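Local coordinates for protein putative acyl-CoA dehydrogenase (Burkholderia xenovorans, PDB 5JSC) that binds flavin-adenine dinucleotide between its subunits and belongs to the acyl-CoA dehydrogenase family of tetrameric flavoproteins, at residues Ala305-Thr310 against Ile350-Gln355; Ala268-Ala273 against Leu309-Ser314; Ala55-Leu60 against Thr139-Phe144. All blocks are in the same frame, centred on the assembly; numbering follows the deposited sequence.

Interaction 1: residues Ala305-Thr310 against Ile350-Gln355. With FAD (flavin-adenine dinucleotide), chain T; SO4 (sulfate ion), chain P.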
loop_
_atom_site.group_PDB
_atom_site.type_symbol
_atom_site.label_atom_id
_atom_site.label_comp_id
_atom_site.label_asym_id
_atom_site.label_seq_id
_atom_site.Cartn_x
_atom_site.Cartn_y
_atom_site.Cartn_z
ATOM N N ALA C 305 0.516 -15.535 -4.144
ATOM C CA ALA C 305 0.302 -15.697 -2.707
ATOM C C ALA C 305 -0.583 -14.591 -2.157
ATOM O O ALA C 305 -1.503 -14.856 -1.372
ATOM C CB ALA C 305 1.638 -15.718 -1.967
ATOM N N GLN C 306 -0.325 -13.345 -2.570
ATOM C CA GLN C 306 -1.119 -12.228 -2.073
ATOM C C GLN C 306 -2.539 -12.286 -2.607
ATOM O O GLN C 306 -3.491 -11.949 -1.887
ATOM C CB GLN C 306 -0.459 -10.894 -2.441
ATOM C CG GLN C 306 -1.312 -9.684 -2.023
ATOM C CD GLN C 306 -1.492 -9.552 -0.512
ATOM O OE1 GLN C 306 -2.609 -9.692 0.021
ATOM N NE2 GLN C 306 -0.406 -9.249 0.184
ATOM N N MET C 307 -2.705 -12.725 -3.859
ATOM C CA MET C 307 -4.052 -12.934 -4.383
ATOM C C MET C 307 -4.810 -13.921 -3.509
ATOM O O MET C 307 -5.952 -13.667 -3.106
ATOM C CB MET C 307 -3.985 -13.428 -5.829
ATOM C CG MET C 307 -3.428 -12.378 -6.796
ATOM S SD MET C 307 -2.892 -13.071 -8.372
ATOM C CE MET C 307 -4.478 -13.530 -9.060
ATOM N N ALA C 308 -4.166 -15.041 -3.174
ATOM C CA ALA C 308 -4.809 -16.069 -2.361
ATOM C C ALA C 308 -5.073 -15.587 -0.940
ATOM O O ALA C 308 -6.111 -15.915 -0.347
ATOM C CB ALA C 308 -3.941 -17.325 -2.347
ATOM N N LEU C 309 -4.138 -14.825 -0.370
ATOM C CA LEU C 309 -4.336 -14.273 0.969
ATOM C C LEU C 309 -5.538 -13.337 0.999
ATOM O O LEU C 309 -6.394 -13.423 1.890
ATOM C CB LEU C 309 -3.067 -13.538 1.409
ATOM C CG LEU C 309 -3.132 -12.874 2.791
ATOM C CD1 LEU C 309 -3.412 -13.926 3.864
ATOM C CD2 LEU C 309 -1.837 -12.113 3.085
ATOM N N THR C 310 -5.618 -12.438 0.017
ATOM C CA THR C 310 -6.752 -11.523 -0.060
ATOM C C THR C 310 -8.060 -12.286 -0.210
ATOM O O THR C 310 -9.064 -11.939 0.427
ATOM C CB THR C 310 -6.540 -10.544 -1.214
ATOM O OG1 THR C 310 -5.448 -9.686 -0.871
ATOM C CG2 THR C 310 -7.781 -9.705 -1.453
ATOM N N ILE C 350 -7.957 -9.062 -9.256
ATOM C CA ILE C 350 -8.244 -9.000 -10.681
ATOM C C ILE C 350 -7.155 -8.225 -11.407
ATOM O O ILE C 350 -6.684 -8.640 -12.472
ATOM C CB ILE C 350 -9.642 -8.388 -10.891
ATOM C CG1 ILE C 350 -10.704 -9.397 -10.431
ATOM C CG2 ILE C 350 -9.852 -7.991 -12.336
ATOM C CD1 ILE C 350 -12.078 -8.770 -10.227
ATOM N N ASP C 351 -6.715 -7.109 -10.825
ATOM C CA ASP C 351 -5.660 -6.315 -11.446
ATOM C C ASP C 351 -4.380 -7.119 -11.595
ATOM O O ASP C 351 -3.689 -7.021 -12.624
ATOM C CB ASP C 351 -5.407 -5.060 -10.618
ATOM C CG ASP C 351 -4.430 -4.132 -11.261
ATOM O OD1 ASP C 351 -4.848 -3.391 -12.173
ATOM O OD2 ASP C 351 -3.247 -4.144 -10.841
ATOM N N ALA C 352 -4.049 -7.920 -10.578
ATOM C CA ALA C 352 -2.864 -8.767 -10.645
ATOM C C ALA C 352 -3.013 -9.837 -11.720
ATOM O O ALA C 352 -2.050 -10.142 -12.432
ATOM C CB ALA C 352 -2.602 -9.408 -9.282
ATOM N N ALA C 353 -4.213 -10.419 -11.856
ATOM C CA ALA C 353 -4.429 -11.422 -12.896
ATOM C C ALA C 353 -4.298 -10.823 -14.297
ATOM O O ALA C 353 -3.749 -11.466 -15.204
ATOM C CB ALA C 353 -5.800 -12.091 -12.713
ATOM N N VAL C 354 -4.815 -9.607 -14.503
ATOM C CA VAL C 354 -4.590 -8.906 -15.767
ATOM C C VAL C 354 -3.097 -8.806 -16.056
ATOM O O VAL C 354 -2.632 -9.110 -17.163
ATOM C CB VAL C 354 -5.241 -7.510 -15.734
ATOM C CG1 VAL C 354 -4.773 -6.683 -16.930
ATOM C CG2 VAL C 354 -6.753 -7.639 -15.737
ATOM N N GLN C 355 -2.323 -8.390 -15.053
ATOM C CA GLN C 355 -0.891 -8.186 -15.251
ATOM C C GLN C 355 -0.191 -9.489 -15.623
ATOM O O GLN C 355 0.707 -9.502 -16.482
ATOM C CB GLN C 355 -0.279 -7.577 -13.989
ATOM C CG GLN C 355 1.086 -6.957 -14.196
ATOM C CD GLN C 355 1.050 -5.673 -15.013
ATOM O OE1 GLN C 355 -0.017 -5.144 -15.336
ATOM N NE2 GLN C 355 2.231 -5.149 -15.333
HETATM P PA FAD T . 4.408 -12.018 -21.022
HETATM O O1A FAD T . 5.768 -11.875 -21.614
HETATM O O2A FAD T . 3.805 -13.403 -21.075
HETATM O O5B FAD T . 4.462 -11.492 -19.533
HETATM C C5B FAD T . 3.310 -11.663 -18.682
HETATM C C4B FAD T . 3.623 -10.939 -17.399
HETATM O O4B FAD T . 4.738 -11.589 -16.758
HETATM C C3B FAD T . 4.110 -9.506 -17.563
HETATM O O3B FAD T . 3.048 -8.582 -17.798
HETATM C C2B FAD T . 4.830 -9.267 -16.235
HETATM O O2B FAD T . 3.903 -8.870 -15.225
HETATM C C1B FAD T . 5.405 -10.659 -15.924
HETATM N N9A FAD T . 6.842 -10.802 -16.140
HETATM C C8A FAD T . 7.520 -10.639 -17.320
HETATM N N7A FAD T . 8.794 -10.936 -17.249
HETATM C C5A FAD T . 8.971 -11.317 -15.927
HETATM C C6A FAD T . 10.096 -11.770 -15.215
HETATM N N6A FAD T . 11.314 -11.907 -15.756
HETATM N N1A FAD T . 9.929 -12.082 -13.911
HETATM C C2A FAD T . 8.716 -11.942 -13.365
HETATM N N3A FAD T . 7.585 -11.523 -13.938
HETATM C C4A FAD T . 7.777 -11.231 -15.230
HETATM N N1 FAD T . 4.443 -5.035 -29.015
HETATM C C2 FAD T . 5.123 -4.673 -30.140
HETATM O O2 FAD T . 6.097 -5.314 -30.555
HETATM N N3 FAD T . 4.734 -3.557 -30.837
HETATM C C4 FAD T . 3.692 -2.714 -30.503
HETATM O O4 FAD T . 3.383 -1.792 -31.248
HETATM C C4X FAD T . 2.997 -3.079 -29.300
HETATM N N5 FAD T . 1.957 -2.369 -28.950
HETATM C C5X FAD T . 1.179 -2.830 -27.899
HETATM C C6 FAD T . -0.022 -2.176 -27.617
HETATM C C7 FAD T . -0.897 -2.662 -26.653
HETATM C C7M FAD T . -2.205 -1.953 -26.402
HETATM C C8 FAD T . -0.558 -3.819 -25.937
HETATM C C8M FAD T . -1.486 -4.383 -24.890
HETATM C C9 FAD T . 0.645 -4.462 -26.204
HETATM C C9A FAD T . 1.514 -3.983 -27.179
HETATM N N10 FAD T . 2.686 -4.678 -27.544
HETATM C C10 FAD T . 3.434 -4.269 -28.623
HETATM C "C1'" FAD T . 3.040 -5.917 -26.837
HETATM C "C2'" FAD T . 3.631 -5.687 -25.449
HETATM O "O2'" FAD T . 4.947 -5.140 -25.546
HETATM C "C3'" FAD T . 3.675 -7.013 -24.687
HETATM O "O3'" FAD T . 2.325 -7.362 -24.399
HETATM C "C4'" FAD T . 4.469 -6.976 -23.381
HETATM O "O4'" FAD T . 5.863 -6.863 -23.675
HETATM C "C5'" FAD T . 4.216 -8.193 -22.514
HETATM O "O5'" FAD T . 4.492 -9.372 -23.301
HETATM P P FAD T . 3.366 -10.526 -23.238
HETATM O O1P FAD T . 2.016 -10.003 -23.564
HETATM O O2P FAD T . 3.812 -11.641 -24.141
HETATM O O3P FAD T . 3.394 -11.009 -21.721
HETATM S S SO4 P . -5.276 -8.906 2.741
HETATM O O1 SO4 P . -5.742 -10.259 3.050
HETATM O O2 SO4 P . -5.676 -8.000 3.816
HETATM O O3 SO4 P . -5.878 -8.454 1.478
HETATM O O4 SO4 P . -3.813 -8.931 2.660
#
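Met307 reaches from helix 298-325 to helix 332-356 and carries this contact against two alanine methyls, those of Ala352 and Ala353. Its CG stands opposite the carbonyl carbon (chi1 -67°) and the chain runs on nearly straight through chi2, which carries the sulfur across the gap; Met307 SD then lies 3.8 Å from Ala352 CB. The bend at the last torsion (chi3 69°) turns the terminal methyl aside from the line of the chain, where Met307 CE meets Ala353 CB at 4.1 Å. The thioether thus lies over two successive small residues, with Met277 of helix 250-286 and Val349 also touching it.

Several polar groups turn to partners outside the contact. Thr310 OG1 lies 2.7 Å from sulfate O3, with Gln306 OE1 also close by. Asp351 forms salt bridges with Arg376 and Arg379 of the third subunit, while Gln355 O accepts a 2.8 Å hydrogen bond from O3B of the flavin-adenine dinucleotide. Between these two segments the contact is apolar and rests on van der Waals packing, whereas directional bonds tie the 350-355 segment to the cofactor and the neighbouring subunit.

Interaction 2: residues Ala268-Ala273 against Leu309-Ser314. With SO4 (sulfate ion), chain P.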
loop_
_atom_site.group_PDB
_atom_site.type_symbol
_atom_site.label_atom_id
_atom_site.label_comp_id
_atom_site.label_asym_id
_atom_site.label_seq_id
_atom_site.Cartn_x
_atom_site.Cartn_y
_atom_site.Cartn_z
ATOM N N ALA C 268 -20.211 -11.582 -4.003
ATOM C CA ALA C 268 -20.013 -11.475 -5.449
ATOM C C ALA C 268 -18.591 -11.038 -5.771
ATOM O O ALA C 268 -17.953 -11.594 -6.674
ATOM C CB ALA C 268 -21.022 -10.506 -6.069
ATOM N N SER C 269 -18.074 -10.051 -5.033
ATOM C CA SER C 269 -16.690 -9.613 -5.213
ATOM C C SER C 269 -15.733 -10.784 -5.071
ATOM O O SER C 269 -14.808 -10.962 -5.877
ATOM C CB SER C 269 -16.339 -8.544 -4.174
ATOM O OG SER C 269 -17.169 -7.407 -4.279
ATOM N N LEU C 270 -15.950 -11.589 -4.036
ATOM C CA LEU C 270 -15.131 -12.765 -3.785
ATOM C C LEU C 270 -15.198 -13.747 -4.949
ATOM O O LEU C 270 -14.173 -14.312 -5.345
ATOM C CB LEU C 270 -15.609 -13.417 -2.485
ATOM C CG LEU C 270 -15.097 -14.806 -2.126
ATOM C CD1 LEU C 270 -13.585 -14.778 -1.945
ATOM C CD2 LEU C 270 -15.786 -15.284 -0.839
ATOM N N GLY C 271 -16.397 -13.975 -5.493
ATOM C CA GLY C 271 -16.520 -14.862 -6.645
ATOM C C GLY C 271 -15.751 -14.365 -7.857
ATOM O O GLY C 271 -15.055 -15.133 -8.528
ATOM N N PHE C 272 -15.877 -13.067 -8.166
ATOM C CA PHE C 272 -15.069 -12.489 -9.236
ATOM C C PHE C 272 -13.580 -12.693 -8.963
ATOM O O PHE C 272 -12.816 -13.056 -9.871
ATOM C CB PHE C 272 -15.384 -10.998 -9.392
ATOM C CG PHE C 272 -16.767 -10.708 -9.932
ATOM C CD1 PHE C 272 -17.268 -11.393 -11.041
ATOM C CD2 PHE C 272 -17.563 -9.732 -9.334
ATOM C CE1 PHE C 272 -18.532 -11.115 -11.535
ATOM C CE2 PHE C 272 -18.833 -9.449 -9.828
ATOM C CZ PHE C 272 -19.322 -10.146 -10.926
ATOM N N ALA C 273 -13.146 -12.470 -7.716
ATOM C CA ALA C 273 -11.741 -12.675 -7.364
ATOM C C ALA C 273 -11.321 -14.129 -7.560
ATOM O O ALA C 273 -10.217 -14.405 -8.054
ATOM C CB ALA C 273 -11.478 -12.225 -5.926
ATOM N N LEU C 309 -4.138 -14.825 -0.370
ATOM C CA LEU C 309 -4.336 -14.273 0.969
ATOM C C LEU C 309 -5.538 -13.337 0.999
ATOM O O LEU C 309 -6.394 -13.423 1.890
ATOM C CB LEU C 309 -3.067 -13.538 1.409
ATOM C CG LEU C 309 -3.132 -12.874 2.791
ATOM C CD1 LEU C 309 -3.412 -13.926 3.864
ATOM C CD2 LEU C 309 -1.837 -12.113 3.085
ATOM N N THR C 310 -5.618 -12.438 0.017
ATOM C CA THR C 310 -6.752 -11.523 -0.060
ATOM C C THR C 310 -8.060 -12.286 -0.210
ATOM O O THR C 310 -9.064 -11.939 0.427
ATOM C CB THR C 310 -6.540 -10.544 -1.214
ATOM O OG1 THR C 310 -5.448 -9.686 -0.871
ATOM C CG2 THR C 310 -7.781 -9.705 -1.453
ATOM N N ILE C 311 -8.060 -13.349 -1.019
ATOM C CA ILE C 311 -9.268 -14.152 -1.191
ATOM C C ILE C 311 -9.676 -14.815 0.120
ATOM O O ILE C 311 -10.862 -14.813 0.487
ATOM C CB ILE C 311 -9.066 -15.179 -2.320
ATOM C CG1 ILE C 311 -9.211 -14.469 -3.668
ATOM C CG2 ILE C 311 -10.069 -16.357 -2.198
ATOM C CD1 ILE C 311 -8.711 -15.277 -4.841
ATOM N N ASP C 312 -8.718 -15.390 0.850
ATOM C CA ASP C 312 -9.096 -16.071 2.091
ATOM C C ASP C 312 -9.555 -15.081 3.151
ATOM O O ASP C 312 -10.529 -15.342 3.865
ATOM C CB ASP C 312 -7.945 -16.933 2.612
ATOM C CG ASP C 312 -7.925 -18.310 1.979
ATOM O OD1 ASP C 312 -8.615 -18.503 0.945
ATOM O OD2 ASP C 312 -7.219 -19.198 2.507
ATOM N N SER C 313 -8.888 -13.930 3.273
ATOM C CA SER C 313 -9.359 -12.957 4.251
ATOM C C SER C 313 -10.730 -12.422 3.855
ATOM O O SER C 313 -11.596 -12.248 4.722
ATOM C CB SER C 313 -8.341 -11.826 4.434
ATOM O OG SER C 313 -8.031 -11.185 3.219
ATOM N N SER C 314 -10.962 -12.196 2.556
ATOM C CA SER C 314 -12.285 -11.771 2.102
ATOM C C SER C 314 -13.331 -12.830 2.417
ATOM O O SER C 314 -14.400 -12.523 2.956
ATOM C CB SER C 314 -12.272 -11.480 0.603
ATOM O OG SER C 314 -11.441 -10.372 0.308
HETATM S S SO4 P . -5.276 -8.906 2.741
HETATM O O1 SO4 P . -5.742 -10.259 3.050
HETATM O O2 SO4 P . -5.676 -8.000 3.816
HETATM O O3 SO4 P . -5.878 -8.454 1.478
HETATM O O4 SO4 P . -3.813 -8.931 2.660
#
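Leu270 and Ile311 meet at about a right angle between helices 250-286 and 298-325, whose local axes run nearly antiparallel (155°) and come within 10.1 Å. One methyl of the leucine, CD1, does the touching: Leu270 CD1 lies 3.9 Å from Ile311 CG2 and 3.7 Å from the carbonyl oxygen Ile311 O. The other branch of the isoleucine works on Ala273. Ile311 CG1 takes the place opposite its carbonyl carbon (chi1 -78°) and passes the alanine methyl, with Ala273 CB and Ile311 CG1 3.9 Å apart; Ile311 CD1 continues to Ala273 O at 3.7 Å. Ile311 therefore spreads its two branches over one helix turn of the partner, and this is the close part of the contact, buried, with Ala346 of helix 332-356 touching Ala273.

Packing slackens toward Ser314, whose CB is 4.4 Å from Leu270 CD1. Its hydroxyl turns back to its own helix and gives a 2.8 Å hydrogen bond from Ser314 OG to Thr310 O, above the carbonyl plane, while Ser314 N reaches the same oxygen from the opposite face; His341 is a further partner of the hydroxyl. On the side of helix 298-325 turned from the contact, the chemistry is polar: Ser313, modelled in two conformers, lies beside a sulfate probably taken from the crystallisation liquor, a doubtful pair, and the partly exposed Asp312 makes a salt bridge to Arg320 of the second subunit. Branched aliphatic groups and a methyl thus join the two antiparallel helices of the C-terminal helical domain, while Ser314 is satisfied by its own helix and His341, and Asp312 pairs at the subunit interface.

Interaction 3: residues Ala55-Leu60 against Thr139-Phe144. With FAD (flavin-adenine dinucleotide), chain M.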
loop_
_atom_site.group_PDB
_atom_site.type_symbol
_atom_site.label_atom_id
_atom_site.label_comp_id
_atom_site.label_asym_id
_atom_site.label_seq_id
_atom_site.Cartn_x
_atom_site.Cartn_y
_atom_site.Cartn_z
ATOM N N ALA C 55 -32.559 -8.638 -22.497
ATOM C CA ALA C 55 -33.102 -9.965 -22.765
ATOM C C ALA C 55 -32.370 -11.032 -21.959
ATOM O O ALA C 55 -32.985 -11.999 -21.490
ATOM C CB ALA C 55 -33.026 -10.273 -24.260
ATOM N N THR C 56 -31.054 -10.879 -21.795
ATOM C CA THR C 56 -30.294 -11.855 -21.027
ATOM C C THR C 56 -30.725 -11.857 -19.565
ATOM O O THR C 56 -30.867 -12.925 -18.957
ATOM C CB THR C 56 -28.795 -11.583 -21.163
ATOM O OG1 THR C 56 -28.408 -11.745 -22.535
ATOM C CG2 THR C 56 -27.989 -12.550 -20.301
ATOM N N CYS C 57 -30.948 -10.675 -18.982
ATOM C CA CYS C 57 -31.414 -10.569 -17.592
ATOM C C CYS C 57 -32.756 -11.258 -17.423
ATOM O O CYS C 57 -32.973 -12.034 -16.489
ATOM C CB CYS C 57 -31.537 -9.092 -17.172
ATOM S SG CYS C 57 -32.851 -8.661 -15.907
ATOM N N ARG C 58 -33.685 -10.965 -18.337
ATOM C CA ARG C 58 -35.009 -11.575 -18.264
ATOM C C ARG C 58 -34.916 -13.094 -18.321
ATOM O O ARG C 58 -35.576 -13.797 -17.544
ATOM C CB ARG C 58 -35.895 -11.060 -19.400
ATOM C CG ARG C 58 -36.327 -9.606 -19.275
ATOM C CD ARG C 58 -37.237 -9.239 -20.436
ATOM N NE ARG C 58 -38.048 -8.056 -20.162
ATOM C CZ ARG C 58 -37.867 -6.868 -20.725
ATOM N NH1 ARG C 58 -36.892 -6.687 -21.608
ATOM N NH2 ARG C 58 -38.671 -5.859 -20.410
ATOM N N ARG C 59 -34.095 -13.618 -19.235
ATOM C CA ARG C 59 -33.950 -15.062 -19.364
ATOM C C ARG C 59 -33.334 -15.661 -18.110
ATOM O O ARG C 59 -33.790 -16.702 -17.619
ATOM C CB ARG C 59 -33.108 -15.374 -20.602
ATOM C CG ARG C 59 -32.854 -16.836 -20.861
ATOM C CD ARG C 59 -32.253 -17.040 -22.259
ATOM N NE ARG C 59 -30.921 -16.449 -22.405
ATOM C CZ ARG C 59 -30.647 -15.343 -23.099
ATOM N NH1 ARG C 59 -31.610 -14.681 -23.730
ATOM N NH2 ARG C 59 -29.399 -14.897 -23.168
ATOM N N LEU C 60 -32.311 -15.002 -17.559
ATOM C CA LEU C 60 -31.644 -15.513 -16.367
ATOM C C LEU C 60 -32.581 -15.535 -15.167
ATOM O O LEU C 60 -32.578 -16.501 -14.392
ATOM C CB LEU C 60 -30.398 -14.677 -16.067
ATOM C CG LEU C 60 -29.207 -14.957 -16.982
ATOM C CD1 LEU C 60 -28.177 -13.848 -16.846
ATOM C CD2 LEU C 60 -28.585 -16.317 -16.653
ATOM N N THR C 139 -40.955 -14.876 -12.017
ATOM C CA THR C 139 -41.934 -14.321 -12.944
ATOM C C THR C 139 -42.210 -12.842 -12.706
ATOM O O THR C 139 -43.028 -12.255 -13.425
ATOM C CB THR C 139 -43.247 -15.115 -12.890
ATOM O OG1 THR C 139 -43.823 -15.015 -11.583
ATOM C CG2 THR C 139 -42.997 -16.588 -13.234
ATOM N N ALA C 140 -41.551 -12.228 -11.724
ATOM C CA ALA C 140 -41.561 -10.779 -11.556
ATOM C C ALA C 140 -40.145 -10.319 -11.268
ATOM O O ALA C 140 -39.487 -10.865 -10.378
ATOM C CB ALA C 140 -42.481 -10.334 -10.416
ATOM N N ILE C 141 -39.686 -9.314 -12.012
ATOM C CA ILE C 141 -38.345 -8.764 -11.857
ATOM C C ILE C 141 -38.408 -7.580 -10.896
ATOM O O ILE C 141 -39.199 -6.647 -11.096
ATOM C CB ILE C 141 -37.772 -8.349 -13.225
ATOM C CG1 ILE C 141 -37.655 -9.582 -14.134
ATOM C CG2 ILE C 141 -36.425 -7.659 -13.063
ATOM C CD1 ILE C 141 -37.183 -9.271 -15.543
ATOM N N ALA C 142 -37.579 -7.616 -9.853
ATOM C CA ALA C 142 -37.598 -6.634 -8.775
ATOM C C ALA C 142 -36.553 -5.549 -8.995
ATOM O O ALA C 142 -35.582 -5.730 -9.733
ATOM C CB ALA C 142 -37.351 -7.317 -7.423
ATOM N N ALA C 143 -36.754 -4.418 -8.316
ATOM C CA ALA C 143 -35.805 -3.310 -8.364
ATOM C C ALA C 143 -35.922 -2.482 -7.089
ATOM O O ALA C 143 -36.973 -2.444 -6.446
ATOM C CB ALA C 143 -36.032 -2.433 -9.599
ATOM N N PHE C 144 -34.825 -1.805 -6.759
ATOM C CA PHE C 144 -34.622 -1.082 -5.502
ATOM C C PHE C 144 -34.227 0.340 -5.877
ATOM O O PHE C 144 -33.118 0.560 -6.369
ATOM C CB PHE C 144 -33.524 -1.782 -4.698
ATOM C CG PHE C 144 -33.217 -1.180 -3.350
ATOM C CD1 PHE C 144 -33.984 -1.499 -2.241
ATOM C CD2 PHE C 144 -32.092 -0.376 -3.168
ATOM C CE1 PHE C 144 -33.678 -0.991 -0.990
ATOM C CE2 PHE C 144 -31.774 0.129 -1.910
ATOM C CZ PHE C 144 -32.570 -0.177 -0.823
HETATM P PA FAD M . -21.738 10.409 -4.373
HETATM O O1A FAD M . -22.765 10.252 -3.316
HETATM O O2A FAD M . -21.646 11.773 -5.062
HETATM O O5B FAD M . -20.330 10.023 -3.746
HETATM C C5B FAD M . -19.133 10.194 -4.530
HETATM C C4B FAD M . -18.017 9.584 -3.723
HETATM O O4B FAD M . -17.850 10.342 -2.512
HETATM C C3B FAD M . -18.277 8.173 -3.214
HETATM O O3B FAD M . -18.080 7.170 -4.213
HETATM C C2B FAD M . -17.295 8.076 -2.045
HETATM O O2B FAD M . -15.995 7.731 -2.526
HETATM C C1B FAD M . -17.279 9.520 -1.513
HETATM N N9A FAD M . -18.021 9.742 -0.277
HETATM C C8A FAD M . -19.354 9.516 -0.056
HETATM N N7A FAD M . -19.771 9.893 1.128
HETATM C C5A FAD M . -18.629 10.400 1.734
HETATM C C6A FAD M . -18.402 10.975 2.997
HETATM N N6A FAD M . -19.350 11.120 3.930
HETATM N N1A FAD M . -17.147 11.389 3.286
HETATM C C2A FAD M . -16.189 11.222 2.365
HETATM N N3A FAD M . -16.286 10.694 1.140
HETATM C C4A FAD M . -17.542 10.305 0.882
HETATM N N1 FAD M . -28.711 2.785 -6.572
HETATM C C2 FAD M . -29.993 2.386 -6.300
HETATM O O2 FAD M . -30.762 3.072 -5.607
HETATM N N3 FAD M . -30.454 1.202 -6.813
HETATM C C4 FAD M . -29.735 0.330 -7.606
HETATM O O4 FAD M . -30.275 -0.663 -8.086
HETATM C C4X FAD M . -28.385 0.735 -7.864
HETATM N N5 FAD M . -27.663 -0.003 -8.660
HETATM C C5X FAD M . -26.435 0.490 -9.071
HETATM C C6 FAD M . -25.723 -0.213 -10.042
HETATM C C7 FAD M . -24.538 0.288 -10.567
HETATM C C7M FAD M . -23.825 -0.482 -11.649
HETATM C C8 FAD M . -24.035 1.515 -10.091
HETATM C C8M FAD M . -22.753 2.097 -10.636
HETATM C C9 FAD M . -24.733 2.207 -9.107
HETATM C C9A FAD M . -25.930 1.711 -8.600
HETATM N N10 FAD M . -26.711 2.439 -7.677
HETATM C C10 FAD M . -27.959 1.992 -7.313
HETATM C "C1'" FAD M . -26.244 3.758 -7.230
HETATM C "C2'" FAD M . -25.166 3.684 -6.153
HETATM O "O2'" FAD M . -25.712 3.226 -4.917
HETATM C "C3'" FAD M . -24.558 5.073 -5.956
HETATM O "O3'" FAD M . -23.837 5.348 -7.149
HETATM C "C4'" FAD M . -23.625 5.177 -4.751
HETATM O "O4'" FAD M . -24.403 5.135 -3.553
HETATM C "C5'" FAD M . -22.792 6.442 -4.790
HETATM O "O5'" FAD M . -23.694 7.564 -4.881
HETATM P P FAD M . -23.333 8.685 -6.000
HETATM O O1P FAD M . -23.100 8.058 -7.331
HETATM O O2P FAD M . -24.385 9.750 -5.968
HETATM O O3P FAD M . -21.953 9.307 -5.499
#
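Phe144 O accepts the shortest polar bond here, from N3 of the flavin ring at 2.8 Å and nearly straight (N-H...O 174°), and this backbone carbonyl so helps, among other bonds to the cofactor, to orient the pyrimidine edge of the flavin-adenine dinucleotide. Three residues earlier, Ile141 meets helix 53-66. Its CG1 lies opposite the carbonyl carbon (chi1 -62°) and chi2 is extended, which projects CD1 against the helix; there Ile141 CD1 touches Arg58 CG at 3.8 Å. The two side chains cross at about a right angle, and the contact uses the aliphatic root of the arginine, whose guanidinium group lies farther off. Cys57 SG makes a looser and less certain approach to Ile141 CD1, at 4.4 Å, because Cys57 is modelled in two conformers.

Arg58 and Cys57 both also rest on Ile183, and Asn180 touches Cys57 and Ile141, so residues of the loop before strand 186-192 add to the packing. The 139-144 segment leaves helix 125-136, is held by Gln112 of helix 103-122 through Ala140 O and Ala142 N, pairs by backbone bonds with Asp185 and Val188, and enters strand 144-145 beside strand 186-192, linking the N-terminal helices to the middle-domain sheet.

Overall arrangement
Interactions 1 and 2 share helix 298-325, which turns Met307 to helix 332-356 and Ile311 to helix 250-286; they touch where Ile350 packs on Phe272, and their centres are 10 Å apart. Both are buried and apolar between helices; around interaction 1 polar groups reach the cofactor and the third subunit, around interaction 2 the second subunit. Interaction 3 lies about 26 Å from interaction 2, centre to centre, on the opposite side of the chain's centre, and joins a helix to a loop, with a partly exposed arginine at its margin. Interactions 1 and 3 each give a backbone oxygen to flavin-adenine dinucleotide, one to the adenosine ribose, the other to the flavin ring, at sites shared between subunits.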